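Local coordinates for probable enoyl-CoA hydratase/isomerase (Pseudomonas aeruginosa PAO1, PDB 5YLO) that isomerises the double bond of enoyl-CoA thioesters as a Delta3, Delta2-enoyl-CoA isomerase of the crotonase family and probably serves unsaturated fatty acid metabolism, at the interface of chains A and B. Coordinates in Å, arbitrary orientation; residue numbers count along the deposited sequence, not the author numbering. Chains: chain A/B, Probable enoyl-CoA hydratase/isomerase.

The interface of chains A and B. Residues chain A 146-147, 149-150, 154; chain B 220, 223-225, 228-229.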
# COMPACT_ATOMS: atom_id res chain seq x y z
N ALA A 146 14.04 0.24 13.29
CA ALA A 146 13.61 -1.13 13.00
C ALA A 146 12.12 -1.19 12.72
O ALA A 146 11.69 -1.58 11.63
CB ALA A 146 13.99 -2.05 14.16
N GLY A 147 11.30 -0.81 13.71
CA GLY A 147 9.86 -0.82 13.51
C GLY A 147 9.37 0.27 12.59
O GLY A 147 8.39 0.08 11.87
N SER A 149 10.92 1.43 9.89
CA SER A 149 11.14 0.97 8.52
C SER A 149 10.19 -0.16 8.13
O SER A 149 10.07 -0.47 6.94
CB SER A 149 12.59 0.50 8.35
OG SER A 149 12.83 -0.67 9.11
N TRP A 150 9.52 -0.77 9.10
CA TRP A 150 8.52 -1.78 8.79
C TRP A 150 7.12 -1.19 8.74
O TRP A 150 6.35 -1.50 7.82
CB TRP A 150 8.57 -2.90 9.83
CG TRP A 150 7.79 -4.13 9.44
CD1 TRP A 150 8.27 -5.23 8.78
CD2 TRP A 150 6.40 -4.39 9.68
NE1 TRP A 150 7.27 -6.15 8.59
CE2 TRP A 150 6.11 -5.65 9.13
CE3 TRP A 150 5.38 -3.66 10.29
CZ2 TRP A 150 4.83 -6.22 9.19
CZ3 TRP A 150 4.11 -4.22 10.35
CH2 TRP A 150 3.85 -5.49 9.81
N ARG A 154 4.36 0.74 5.01
CA ARG A 154 3.08 0.07 4.85
C ARG A 154 1.91 1.02 5.05
O ARG A 154 0.86 0.85 4.42
CB ARG A 154 2.99 -1.10 5.83
CG ARG A 154 3.86 -2.28 5.46
CD ARG A 154 3.92 -3.32 6.56
NE ARG A 154 4.45 -4.59 6.06
CZ ARG A 154 5.74 -4.87 5.95
NH1 ARG A 154 6.66 -3.98 6.31
NH2 ARG A 154 6.12 -6.05 5.46
N GLY B 220 12.31 -5.17 4.85
CA GLY B 220 11.12 -5.30 5.68
C GLY B 220 9.86 -5.65 4.92
O GLY B 220 8.92 -6.18 5.53
N ARG B 223 9.31 -9.61 5.15
CA ARG B 223 9.29 -10.32 6.43
C ARG B 223 8.28 -9.67 7.37
O ARG B 223 7.86 -8.53 7.18
CB ARG B 223 10.68 -10.34 7.08
CG ARG B 223 11.04 -9.09 7.84
CD ARG B 223 12.22 -8.36 7.22
NE ARG B 223 13.45 -9.15 7.20
CZ ARG B 223 14.67 -8.62 7.25
NH1 ARG B 223 14.83 -7.31 7.34
NH2 ARG B 223 15.74 -9.41 7.23
N SER B 224 7.88 -10.43 8.38
CA SER B 224 6.92 -9.95 9.37
C SER B 224 7.57 -8.88 10.25
O SER B 224 8.77 -8.59 10.15
CB SER B 224 6.40 -11.11 10.21
OG SER B 224 7.42 -11.63 11.05
N LEU B 225 6.77 -8.29 11.13
CA LEU B 225 7.33 -7.32 12.07
C LEU B 225 8.30 -7.99 13.03
O LEU B 225 9.38 -7.47 13.30
CB LEU B 225 6.22 -6.61 12.83
CG LEU B 225 6.69 -5.65 13.93
CD1 LEU B 225 7.49 -4.50 13.36
CD2 LEU B 225 5.51 -5.14 14.74
N GLN B 228 11.50 -8.61 11.26
CA GLN B 228 12.20 -7.35 11.06
C GLN B 228 12.93 -6.91 12.33
O GLN B 228 14.07 -6.45 12.28
CB GLN B 228 11.21 -6.27 10.61
CG GLN B 228 11.81 -4.87 10.45
CD GLN B 228 12.37 -4.62 9.06
OE1 GLN B 228 12.86 -5.53 8.40
NE2 GLN B 228 12.28 -3.37 8.61
N LEU B 229 12.28 -7.08 13.49
CA LEU B 229 12.91 -6.70 14.75
C LEU B 229 14.07 -7.63 15.09
O LEU B 229 15.10 -7.18 15.61
CB LEU B 229 11.88 -6.69 15.87
CG LEU B 229 10.69 -5.74 15.68
CD1 LEU B 229 9.79 -5.71 16.90
CD2 LEU B 229 11.18 -4.34 15.34
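A:Trp150, on helix 146-156, lays its indole against the start of helix 225-232 of the neighbouring subunit, where B:Leu225 lies across one ring face. CA of B:Leu225 sits over the five-membered ring, 3.7 Å from its centroid, and CB over the six-membered ring in CH-pi contact, while methyl CD1 of B:Leu225 reaches CE3 and CD2 of A:Trp150; the leucine side chain runs roughly perpendicular to the indole. The guanidinium of A:Arg154 backs the opposite face, its centre over CE2, so that the indole lies between it and CA and the side chain of B:Leu225. The N-H at the ring edge helps to set the rotation of the indole: NE1 of A:Trp150 donates to the carbonyl O of B:Arg223 at 2.8 Å, nearly straight (169° at H) and in the ring plane. A:Arg154 is positioned by NH1 donating to the backbone O of A:Trp150 at 2.9 Å. From there NH2 of A:Arg154 reaches O of B:Gly220, at the end of helix 207-220, at 2.8 Å with the acceptor in the guanidinium plane.

B:Gln228 approaches the CD1 rim of the indole with CB, its CG anti to the backbone N (chi1 176°) and the chain turning sharply about CB-CG (chi2 89°). This carries the amide past the ring toward A:Ser149, where NE2 donates to OG at 2.8 Å, though the bond is bent. The same hydroxyl gives its own hydrogen to O of A:Ala146, a poorly ordered residue, and B:Arg223 NH1 steadies OE1 of B:Gln228. Methyl CD2 of B:Leu229 packs near A:Ala146. The patch thus joins two subunits of the deposited trimer, an assembly typical of crotonase-fold enzymes, and probably helps to hold it together.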